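Local coordinates for oxidoreductase (Streptomyces globisporus, PDB 4R82) that reduces FAD with NADH and releases the FADH2 by free diffusion to the halogenase and monooxygenase of C-1027 enediyne antibiotic biosynthesis, at the interface of chains A and B. Sequence-based numbering; all coordinates share one arbitrary frame. Chains: chain A/B, Oxidoreductase.

Contact 1: the interface of chains A and B. Residues chain A 32-33, 164-166, 175; chain B 31-32, 166, 168, 175.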
loop_
_atom_site.group_PDB
_atom_site.type_symbol
_atom_site.label_atom_id
_atom_site.label_comp_id
_atom_site.label_asym_id
_atom_site.label_seq_id
_atom_site.Cartn_x
_atom_site.Cartn_y
_atom_site.Cartn_z
ATOM N N THR A 32 -0.929 -0.871 -7.032
ATOM C CA THR A 32 -0.933 -1.833 -5.939
ATOM C C THR A 32 -1.369 -3.201 -6.444
ATOM O O THR A 32 -1.871 -3.337 -7.561
ATOM C CB THR A 32 -1.936 -1.431 -4.829
ATOM O OG1 THR A 32 -3.266 -1.548 -5.335
ATOM C CG2 THR A 32 -1.718 0.002 -4.348
ATOM N N GLY A 33 -1.207 -4.213 -5.598
ATOM C CA GLY A 33 -1.908 -5.463 -5.794
ATOM C C GLY A 33 -3.351 -5.337 -5.348
ATOM O O GLY A 33 -3.844 -4.234 -5.072
ATOM N N GLY A 164 0.938 -11.824 -8.234
ATOM C CA GLY A 164 -0.253 -11.025 -7.971
ATOM C C GLY A 164 -0.845 -10.249 -9.146
ATOM O O GLY A 164 -0.143 -9.890 -10.096
HETATM N N MSE A 165 -2.153 -10.007 -9.089
HETATM C CA MSE A 165 -2.768 -9.098 -10.048
HETATM C C MSE A 165 -2.445 -7.677 -9.619
HETATM O O MSE A 165 -1.981 -7.456 -8.497
HETATM C CB MSE A 165 -4.281 -9.335 -10.144
HETATM C CG MSE A 165 -5.047 -9.172 -8.855
HETATM SE SE MSE A 165 -6.988 -9.431 -9.120
HETATM C CE MSE A 165 -7.271 -8.122 -10.502
ATOM N N LEU A 166 -2.677 -6.721 -10.517
ATOM C CA LEU A 166 -2.362 -5.317 -10.276
ATOM C C LEU A 166 -3.601 -4.451 -10.464
ATOM O O LEU A 166 -4.514 -4.808 -11.219
ATOM C CB LEU A 166 -1.277 -4.846 -11.246
ATOM C CG LEU A 166 0.028 -5.629 -11.140
ATOM C CD1 LEU A 166 0.964 -5.285 -12.270
ATOM C CD2 LEU A 166 0.665 -5.302 -9.805
ATOM N N PHE A 175 1.507 -7.832 -14.931
ATOM C CA PHE A 175 2.959 -7.665 -15.050
ATOM C C PHE A 175 3.453 -8.070 -16.429
ATOM O O PHE A 175 2.918 -9.004 -17.043
ATOM C CB PHE A 175 3.701 -8.602 -14.088
ATOM C CG PHE A 175 3.698 -8.171 -12.632
ATOM C CD1 PHE A 175 4.541 -7.155 -12.189
ATOM C CD2 PHE A 175 2.928 -8.854 -11.704
ATOM C CE1 PHE A 175 4.570 -6.797 -10.843
ATOM C CE2 PHE A 175 2.948 -8.499 -10.354
ATOM C CZ PHE A 175 3.768 -7.470 -9.930
ATOM N N PRO B 31 2.115 -6.833 -4.612
ATOM C CA PRO B 31 2.843 -5.873 -5.446
ATOM C C PRO B 31 2.541 -4.433 -5.042
ATOM O O PRO B 31 1.422 -4.149 -4.609
ATOM C CB PRO B 31 2.276 -6.124 -6.840
ATOM C CG PRO B 31 1.592 -7.454 -6.778
ATOM C CD PRO B 31 1.122 -7.609 -5.369
ATOM N N THR B 32 3.510 -3.534 -5.203
ATOM C CA THR B 32 3.287 -2.117 -4.932
ATOM C C THR B 32 4.015 -1.267 -5.962
ATOM O O THR B 32 4.864 -1.756 -6.711
ATOM C CB THR B 32 3.842 -1.702 -3.537
ATOM O OG1 THR B 32 5.272 -1.746 -3.572
ATOM C CG2 THR B 32 3.334 -2.624 -2.424
ATOM N N LEU B 166 7.074 -0.710 -10.538
ATOM C CA LEU B 166 6.485 -1.718 -9.670
ATOM C C LEU B 166 7.582 -2.385 -8.865
ATOM O O LEU B 166 8.724 -2.473 -9.321
ATOM C CB LEU B 166 5.770 -2.776 -10.518
ATOM C CG LEU B 166 4.585 -2.260 -11.336
ATOM C CD1 LEU B 166 4.157 -3.253 -12.393
ATOM C CD2 LEU B 166 3.434 -1.990 -10.384
ATOM N N SER B 168 7.945 -5.982 -6.567
ATOM C CA SER B 168 7.231 -7.200 -6.225
ATOM C C SER B 168 8.245 -8.314 -6.084
ATOM O O SER B 168 9.184 -8.404 -6.878
ATOM C CB SER B 168 6.221 -7.535 -7.322
ATOM O OG SER B 168 5.464 -8.677 -6.975
ATOM N N PHE B 175 4.842 -2.925 -16.038
ATOM C CA PHE B 175 3.536 -3.338 -16.523
ATOM C C PHE B 175 3.599 -3.959 -17.903
ATOM O O PHE B 175 4.433 -3.579 -18.735
ATOM C CB PHE B 175 2.624 -2.123 -16.655
ATOM C CG PHE B 175 2.097 -1.592 -15.355
ATOM C CD1 PHE B 175 1.012 -2.198 -14.734
ATOM C CD2 PHE B 175 2.645 -0.450 -14.788
ATOM C CE1 PHE B 175 0.502 -1.695 -13.550
ATOM C CE2 PHE B 175 2.143 0.059 -13.597
ATOM C CZ PHE B 175 1.069 -0.562 -12.984
#
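The ring of A:Phe175 meets chain B by its far rim: CZ comes 3.6 Å from CB of B:Ser168, whose hydroxyl OG also touches it, and the CE2 and CZ side borders CB and CG of the B:Pro31 ring. One face of the A:Phe175 ring is covered from its own chain by CD1 of A:Leu166, 3.9 Å above the plane and over its centre. B:Phe175 is covered in the same way by CD1 of B:Leu166, and its CE1 lies 3.8 Å from A:Leu166 CD1. Each CD1 methyl thus serves both phenyl rings, and the two leucines meet tip to tip, CD1 to CD1 at 3.8 Å.

In A:Leu166, CG stands anti to the carbonyl carbon (chi1 -59°), and the two methyls divide the work: CD1 goes to the leucine and phenylalanine of the partner, CD2 to B:Pro31. The latter packing is tight, with A:Leu166 CD2 3.5 Å from B:Pro31 CB. The carbonyl of B:Pro31 is tied as well: its O accepts a hydrogen bond from A:Gly33 N at 2.8 Å. This bond is bent (133° at H), with the donor 38° out of the carbonyl plane and so not on a lone pair. A:Thr32 faces B:Thr32 in an antiparallel bridge, as A:Phe175 does B:Phe175.

This apolar patch, pinned by backbone pairing, helps hold the homodimer together about its two-fold axis.

Contact 2: the interface of chains A and B. Residues chain A 54, 56-57, 60-62, 133; chain B 23, 26-27.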
loop_
_atom_site.group_PDB
_atom_site.type_symbol
_atom_site.label_atom_id
_atom_site.label_comp_id
_atom_site.label_asym_id
_atom_site.label_seq_id
_atom_site.Cartn_x
_atom_site.Cartn_y
_atom_site.Cartn_z
ATOM N N SER A 54 2.152 -3.810 4.274
ATOM C CA SER A 54 2.957 -4.460 5.297
ATOM C C SER A 54 3.703 -3.392 6.095
ATOM O O SER A 54 4.251 -2.440 5.534
ATOM C CB SER A 54 3.904 -5.491 4.702
ATOM O OG SER A 54 4.576 -5.017 3.552
ATOM N N SER A 56 5.506 -3.909 9.685
ATOM C CA SER A 56 6.568 -4.142 10.655
ATOM C C SER A 56 7.017 -5.586 10.576
ATOM O O SER A 56 6.205 -6.462 10.284
ATOM C CB SER A 56 6.040 -3.830 12.071
ATOM O OG SER A 56 6.949 -4.222 13.094
ATOM N N LEU A 57 8.306 -5.826 10.826
ATOM C CA LEU A 57 8.829 -7.190 10.920
ATOM C C LEU A 57 8.744 -7.761 12.338
ATOM O O LEU A 57 8.410 -8.936 12.523
ATOM C CB LEU A 57 10.281 -7.248 10.432
ATOM C CG LEU A 57 10.456 -6.930 8.944
ATOM C CD1 LEU A 57 11.913 -7.089 8.535
ATOM C CD2 LEU A 57 9.578 -7.812 8.089
ATOM N N PRO A 60 5.377 -8.858 13.722
ATOM C CA PRO A 60 4.994 -8.921 12.311
ATOM C C PRO A 60 3.621 -8.282 12.124
ATOM O O PRO A 60 2.602 -8.873 12.511
ATOM C CB PRO A 60 4.950 -10.422 12.018
ATOM C CG PRO A 60 4.734 -11.073 13.359
ATOM C CD PRO A 60 5.384 -10.182 14.371
ATOM N N LEU A 61 3.599 -7.090 11.534
ATOM C CA LEU A 61 2.350 -6.325 11.427
ATOM C C LEU A 61 2.013 -5.920 10.006
ATOM O O LEU A 61 2.905 -5.623 9.210
ATOM C CB LEU A 61 2.407 -5.043 12.266
ATOM C CG LEU A 61 2.756 -5.117 13.750
ATOM C CD1 LEU A 61 2.785 -3.714 14.339
ATOM C CD2 LEU A 61 1.741 -5.992 14.475
ATOM N N VAL A 62 0.713 -5.904 9.706
ATOM C CA VAL A 62 0.181 -5.358 8.449
ATOM C C VAL A 62 -0.977 -4.458 8.787
ATOM O O VAL A 62 -1.478 -4.480 9.915
ATOM C CB VAL A 62 -0.318 -6.467 7.497
ATOM C CG1 VAL A 62 0.808 -7.436 7.202
ATOM C CG2 VAL A 62 -1.518 -7.218 8.108
ATOM N N LEU A 133 -2.780 -14.588 4.646
ATOM C CA LEU A 133 -2.257 -14.152 5.938
ATOM C C LEU A 133 -3.426 -14.133 6.895
ATOM O O LEU A 133 -4.480 -13.606 6.571
ATOM C CB LEU A 133 -1.667 -12.742 5.859
ATOM C CG LEU A 133 -0.488 -12.464 4.923
ATOM C CD1 LEU A 133 -0.971 -12.128 3.515
ATOM C CD2 LEU A 133 0.406 -11.350 5.483
ATOM N N LEU B 23 9.072 -13.927 6.311
ATOM C CA LEU B 23 8.100 -12.854 6.398
ATOM C C LEU B 23 8.298 -11.862 5.255
ATOM O O LEU B 23 7.329 -11.406 4.636
ATOM C CB LEU B 23 8.188 -12.158 7.769
ATOM C CG LEU B 23 7.103 -11.113 8.037
ATOM C CD1 LEU B 23 5.715 -11.752 8.110
ATOM C CD2 LEU B 23 7.413 -10.381 9.341
ATOM N N VAL B 26 6.701 -13.230 2.100
ATOM C CA VAL B 26 5.255 -13.052 1.979
ATOM C C VAL B 26 4.861 -11.583 1.818
ATOM O O VAL B 26 3.935 -11.284 1.072
ATOM C CB VAL B 26 4.436 -13.782 3.099
ATOM C CG1 VAL B 26 4.599 -13.102 4.440
ATOM C CG2 VAL B 26 2.955 -13.842 2.725
ATOM N N PHE B 27 5.571 -10.664 2.477
ATOM C CA PHE B 27 5.290 -9.237 2.267
ATOM C C PHE B 27 5.512 -8.882 0.792
ATOM O O PHE B 27 4.754 -8.088 0.215
ATOM C CB PHE B 27 6.195 -8.360 3.143
ATOM C CG PHE B 27 5.784 -8.296 4.591
ATOM C CD1 PHE B 27 4.627 -8.922 5.044
ATOM C CD2 PHE B 27 6.546 -7.564 5.489
ATOM C CE1 PHE B 27 4.245 -8.826 6.377
ATOM C CE2 PHE B 27 6.163 -7.455 6.828
ATOM C CZ PHE B 27 5.019 -8.090 7.269
HETATM O O HOH W 1 3.802 -5.534 1.071
#
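Aromatic contact comes first: A:Ser54 and B:Phe27 meet with the serine CB over the centre of the phenyl face, 3.3 Å above the ring plane. A:Ser54 CB is 3.4 to 3.8 Å from every ring carbon of B:Phe27, as expected for a CH-pi contact over the face, slightly nearer the CG end. On the opposite face lies CG of B:Leu23, from the same helix 20-27, offset toward the rim at 3.8 Å above the plane. The ring is therefore clamped between the two subunits. At its edge, in plane, the backbone O of A:Ser56 lies 3.6 Å from both CE2 and CZ of B:Phe27, where it would meet the slightly positive ring hydrogens.

Aliphatic packing surrounds this clamp. A:Leu57 CD2 touches both B:Leu23 CD2 and B:Phe27 CE2, while the two leucine side chains run past each other in opposite directions. With CG anti to the backbone N (chi1 -173°), B:Leu23 extends its CD2 methyl between A:Leu57 and CB of A:Pro60. A:Val62 CG1 approaches CE1 of the phenyl ring. Contact between A:Leu133 CG and B:Val26 CG2 is looser, at 4.3 Å.

Within this patch no direct polar bond crosses, and the link runs through water. A:Ser54 OG lies 2.7 Å from water 1, itself 2.9 Å from B:Phe27 O; OG sits between the backbone N and the carbonyl carbon (chi1 45°), which directs the hydroxyl to the water while CB stays over the ring.

The site docks helix 20-27 of one subunit on strands 53-56, 61-67 and 131-143 of the other and the loop between the first two, and because B:Phe27 also belongs to the NAD pocket, dimerisation probably helps shape nucleotide binding.

Contact 1 and contact 2 lie about 17 Å apart, measured between the centres of their C-alpha atoms, and they have no residue in common. Sequence links them on the chain B side: helix 20-27 supplies contact 2, and only a few residues later B:Pro31 and B:Thr32 enter contact 1. The segment is thus held by the partner at two successive points. In contact 1 some residues meet their own copies, as A:Leu166 does B:Leu166, whereas contact 2 joins unlike elements, a helix against strands and a connecting loop. Since the interface is two-fold symmetric, each patch recurs with the chains exchanged, giving the homodimer reciprocal attachments.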